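Local coordinates for beta-lactamase (Nostoc sp., PDB 6NHS), which probably hydrolyses the beta-lactam ring of penicillin-type antibiotics as a class D serine beta-lactamase, at residues A[27-37]-A[241-252]. Numbering follows the deposited sequence.
Sequences SFNQLGIKGSI and DAAARIEVTRRS. With EDO (1,2-ethanediol), chain E.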
loop_
_atom_site.group_PDB
_atom_site.type_symbol
_atom_site.label_atom_id
_atom_site.label_comp_id
_atom_site.label_asym_id
_atom_site.label_seq_id
_atom_site.Cartn_x
_atom_site.Cartn_y
_atom_site.Cartn_z
ATOM N N SER A 27 -1.958 14.091 -16.647
ATOM C CA SER A 27 -0.651 13.829 -16.050
ATOM C C SER A 27 -0.035 12.550 -16.603
ATOM O O SER A 27 1.181 12.482 -16.822
ATOM C CB SER A 27 -0.780 13.743 -14.530
ATOM O OG SER A 27 -1.619 14.772 -14.033
ATOM N N PHE A 28 -0.860 11.529 -16.844
ATOM C CA PHE A 28 -0.349 10.258 -17.349
ATOM C C PHE A 28 0.299 10.431 -18.718
ATOM O O PHE A 28 1.407 9.942 -18.963
ATOM C CB PHE A 28 -1.481 9.228 -17.407
ATOM C CG PHE A 28 -1.909 8.725 -16.056
ATOM C CD1 PHE A 28 -2.725 9.494 -15.239
ATOM C CD2 PHE A 28 -1.485 7.489 -15.597
ATOM C CE1 PHE A 28 -3.112 9.037 -13.990
ATOM C CE2 PHE A 28 -1.869 7.024 -14.346
ATOM C CZ PHE A 28 -2.680 7.801 -13.542
ATOM N N ASN A 29 -0.375 11.136 -19.622
ATOM C CA ASN A 29 0.151 11.274 -20.973
ATOM C C ASN A 29 1.352 12.208 -21.016
ATOM O O ASN A 29 2.247 12.018 -21.848
ATOM C CB ASN A 29 -0.953 11.751 -21.914
ATOM C CG ASN A 29 -2.120 10.777 -21.977
ATOM O OD1 ASN A 29 -1.927 9.559 -22.040
ATOM N ND2 ASN A 29 -3.337 11.308 -21.945
ATOM N N GLN A 30 1.399 13.207 -20.130
ATOM C CA GLN A 30 2.565 14.085 -20.063
ATOM C C GLN A 30 3.814 13.300 -19.684
ATOM O O GLN A 30 4.882 13.477 -20.282
ATOM C CB GLN A 30 2.321 15.214 -19.060
ATOM C CG GLN A 30 1.153 16.132 -19.400
ATOM C CD GLN A 30 1.581 17.400 -20.096
ATOM O OE1 GLN A 30 2.719 17.842 -19.953
ATOM N NE2 GLN A 30 0.668 17.998 -20.858
ATOM N N LEU A 31 3.695 12.423 -18.689
ATOM C CA LEU A 31 4.807 11.595 -18.246
ATOM C C LEU A 31 5.000 10.347 -19.097
ATOM O O LEU A 31 5.931 9.580 -18.837
ATOM C CB LEU A 31 4.605 11.202 -16.782
ATOM C CG LEU A 31 4.484 12.411 -15.856
ATOM C CD1 LEU A 31 4.108 11.990 -14.456
ATOM C CD2 LEU A 31 5.786 13.213 -15.841
ATOM N N GLY A 32 4.151 10.129 -20.098
ATOM C CA GLY A 32 4.321 8.998 -20.993
ATOM C C GLY A 32 4.142 7.646 -20.342
ATOM O O GLY A 32 4.811 6.685 -20.736
ATOM N N ILE A 33 3.254 7.538 -19.358
ATOM C CA ILE A 33 3.031 6.273 -18.671
ATOM C C ILE A 33 1.584 5.838 -18.870
ATOM O O ILE A 33 0.672 6.661 -19.013
ATOM C CB ILE A 33 3.373 6.354 -17.165
ATOM C CG1 ILE A 33 2.230 6.998 -16.387
ATOM C CG2 ILE A 33 4.662 7.143 -16.938
ATOM C CD1 ILE A 33 2.489 7.080 -14.914
ATOM N N LYS A 34 1.384 4.525 -18.895
ATOM C CA LYS A 34 0.061 3.927 -18.954
ATOM C C LYS A 34 -0.347 3.507 -17.551
ATOM O O LYS A 34 0.453 2.914 -16.821
ATOM C CB LYS A 34 0.047 2.723 -19.894
ATOM C CG LYS A 34 0.439 3.053 -21.323
ATOM C CD LYS A 34 0.255 1.851 -22.232
ATOM C CE LYS A 34 0.596 2.187 -23.678
ATOM N NZ LYS A 34 0.399 1.009 -24.573
ATOM N N GLY A 35 -1.580 3.822 -17.170
ATOM C CA GLY A 35 -2.045 3.416 -15.854
ATOM C C GLY A 35 -3.388 4.019 -15.511
ATOM O O GLY A 35 -4.158 4.410 -16.394
ATOM N N SER A 36 -3.651 4.103 -14.211
ATOM C CA SER A 36 -4.946 4.542 -13.720
ATOM C C SER A 36 -4.773 5.206 -12.367
ATOM O O SER A 36 -3.745 5.055 -11.698
ATOM C CB SER A 36 -5.925 3.369 -13.594
ATOM O OG SER A 36 -5.421 2.398 -12.691
ATOM N N ILE A 37 -5.809 5.929 -11.956
ATOM C CA ILE A 37 -5.882 6.439 -10.593
ATOM C C ILE A 37 -7.344 6.503 -10.192
ATOM O O ILE A 37 -8.224 6.768 -11.019
ATOM C CB ILE A 37 -5.185 7.810 -10.435
ATOM C CG1 ILE A 37 -5.100 8.197 -8.954
ATOM C CG2 ILE A 37 -5.905 8.893 -11.228
ATOM C CD1 ILE A 37 -4.248 9.427 -8.672
ATOM N N ASP A 241 10.056 5.164 -15.051
ATOM C CA ASP A 241 8.623 5.041 -14.811
ATOM C C ASP A 241 8.299 4.952 -13.323
ATOM O O ASP A 241 7.205 5.347 -12.903
ATOM C CB ASP A 241 8.062 3.812 -15.531
ATOM C CG ASP A 241 8.128 3.935 -17.038
ATOM O OD1 ASP A 241 8.205 5.078 -17.539
ATOM O OD2 ASP A 241 8.095 2.887 -17.722
ATOM N N ALA A 242 9.225 4.426 -12.516
ATOM C CA ALA A 242 8.931 4.202 -11.103
ATOM C C ALA A 242 8.653 5.510 -10.372
ATOM O O ALA A 242 7.762 5.574 -9.518
ATOM C CB ALA A 242 10.086 3.457 -10.436
ATOM N N ALA A 243 9.404 6.565 -10.693
ATOM C CA ALA A 243 9.171 7.860 -10.062
ATOM C C ALA A 243 7.793 8.421 -10.394
ATOM O O ALA A 243 7.274 9.253 -9.639
ATOM C CB ALA A 243 10.255 8.855 -10.483
ATOM N N ALA A 244 7.180 7.975 -11.492
ATOM C CA ALA A 244 5.869 8.489 -11.860
ATOM C C ALA A 244 4.769 8.005 -10.924
ATOM O O ALA A 244 3.685 8.594 -10.920
ATOM C CB ALA A 244 5.541 8.101 -13.301
ATOM N N ARG A 245 5.021 6.953 -10.134
ATOM C CA ARG A 245 4.015 6.452 -9.198
ATOM C C ARG A 245 3.511 7.561 -8.282
ATOM O O ARG A 245 2.302 7.782 -8.155
ATOM C CB ARG A 245 4.600 5.313 -8.359
ATOM C CG ARG A 245 4.829 4.012 -9.104
ATOM C CD ARG A 245 5.529 3.019 -8.203
ATOM N NE ARG A 245 6.857 3.488 -7.810
ATOM C CZ ARG A 245 7.656 2.830 -6.978
ATOM N NH1 ARG A 245 8.851 3.319 -6.666
ATOM N NH2 ARG A 245 7.257 1.675 -6.461
ATOM N N ILE A 246 4.436 8.269 -7.636
ATOM C CA ILE A 246 4.051 9.338 -6.724
ATOM C C ILE A 246 3.727 10.616 -7.489
ATOM O O ILE A 246 2.796 11.346 -7.133
ATOM C CB ILE A 246 5.163 9.543 -5.679
ATOM C CG1 ILE A 246 5.188 8.347 -4.718
ATOM C CG2 ILE A 246 4.983 10.857 -4.927
ATOM C CD1 ILE A 246 6.310 8.360 -3.736
ATOM N N GLU A 247 4.463 10.887 -8.572
ATOM C CA GLU A 247 4.282 12.142 -9.294
ATOM C C GLU A 247 2.891 12.246 -9.917
ATOM O O GLU A 247 2.274 13.319 -9.885
ATOM C CB GLU A 247 5.372 12.292 -10.355
ATOM C CG GLU A 247 5.351 13.620 -11.107
ATOM C CD GLU A 247 5.541 14.830 -10.203
ATOM O OE1 GLU A 247 6.091 14.680 -9.095
ATOM O OE2 GLU A 247 5.128 15.936 -10.605
ATOM N N VAL A 248 2.370 11.155 -10.492
ATOM C CA VAL A 248 1.027 11.265 -11.064
ATOM C C VAL A 248 -0.003 11.417 -9.960
ATOM O O VAL A 248 -1.019 12.099 -10.144
ATOM C CB VAL A 248 0.669 10.081 -11.984
ATOM C CG1 VAL A 248 1.645 9.970 -13.118
ATOM C CG2 VAL A 248 0.587 8.782 -11.212
ATOM N N THR A 249 0.232 10.793 -8.802
ATOM C CA THR A 249 -0.647 11.008 -7.661
ATOM C C THR A 249 -0.624 12.471 -7.236
ATOM O O THR A 249 -1.677 13.086 -7.029
ATOM C CB THR A 249 -0.235 10.096 -6.503
ATOM O OG1 THR A 249 -0.148 8.744 -6.965
ATOM C CG2 THR A 249 -1.260 10.163 -5.382
ATOM N N ARG A 250 0.577 13.051 -7.125
ATOM C CA ARG A 250 0.714 14.464 -6.778
ATOM C C ARG A 250 -0.037 15.351 -7.757
ATOM O O ARG A 250 -0.818 16.221 -7.359
ATOM C CB ARG A 250 2.189 14.878 -6.764
ATOM C CG ARG A 250 3.023 14.293 -5.678
ATOM C CD ARG A 250 4.366 15.020 -5.615
ATOM N NE ARG A 250 5.123 14.547 -4.473
ATOM C CZ ARG A 250 4.966 15.022 -3.246
ATOM N NH1 ARG A 250 5.687 14.525 -2.252
ATOM N NH2 ARG A 250 4.104 16.011 -3.025
ATOM N N ARG A 251 0.216 15.160 -9.053
ATOM C CA ARG A 251 -0.408 16.012 -10.059
ATOM C C ARG A 251 -1.920 15.836 -10.069
ATOM O O ARG A 251 -2.660 16.796 -10.316
ATOM C CB ARG A 251 0.187 15.716 -11.435
ATOM C CG ARG A 251 1.688 15.961 -11.497
ATOM C CD ARG A 251 2.205 15.886 -12.917
ATOM N NE ARG A 251 3.653 16.064 -12.975
ATOM C CZ ARG A 251 4.330 16.319 -14.091
ATOM N NH1 ARG A 251 3.689 16.436 -15.246
ATOM N NH2 ARG A 251 5.649 16.464 -14.047
ATOM N N SER A 252 -2.399 14.620 -9.797
ATOM C CA SER A 252 -3.840 14.388 -9.756
ATOM C C SER A 252 -4.483 15.143 -8.599
ATOM O O SER A 252 -5.491 15.836 -8.780
ATOM C CB SER A 252 -4.130 12.891 -9.649
ATOM O OG SER A 252 -3.542 12.183 -10.726
HETATM C C1 EDO E . 8.751 -0.477 -3.891
HETATM O O1 EDO E . 7.894 0.476 -3.259
HETATM C C2 EDO E . 9.670 0.264 -4.855
HETATM O O2 EDO E . 9.964 1.562 -4.328
HETATM O O HOH W 1 -3.657 13.421 -13.181
#
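Ser27 sets its OG 3.3 Å from Arg251 CB, and one water joins the two segments there, 2.6 Å from Ser27 OG and donating to Ser252 OG. Ser252 OG in turn donates to Val248 O, from the opposite face of that carbonyl to Ser252 N. Phe28 comes next: its ring has Val248 CB over one face, with CZ 4.1 Å from Val248 CG2, and outside the two segments it meets the ring of His50. Leu31 then splits its two methyls. CD1 presses on Val248 CG1 at 3.5 Å, tighter than usual for two carbons, and also touches Glu247 CG; CD2 lies over one face of the Arg251 guanidinium, offset toward its rim. That guanidinium is held by Glu247, whose OE2 offers its anti lone pair to Arg251 NE in a nearly straight hydrogen bond (N-H...O 177°) that is part of a salt bridge and lies in the guanidinium plane. Gly32, with positive phi, is the C-prime residue of the Schellman motif that ends the short helix, Ile33 N bonding Phe28 O and, weakly, Gly32 N bonding Asn29 O. A chi1 of 80° tucks CG1 of Ile33 in between backbone N and C, and the extended chain carries CD1 to within 3.5 Å of Val248 CG1, tip to tip, and against Ala244 CB. From the strand, Ile37 sends CD1 to Ser252 OG and CB, CD1 and OG being 3.5 Å apart. No direct hydrogen bond crosses between the segments. Helix 239-255 thus lies on one face of the antiparallel sheet, with helix 25-30 beside it and strand 35-41 beneath; Ile33, Ile37 and Val248 also rest on strand 226-236, an arrangement that belongs to the alpha/beta region of the penicillin-recognising fold.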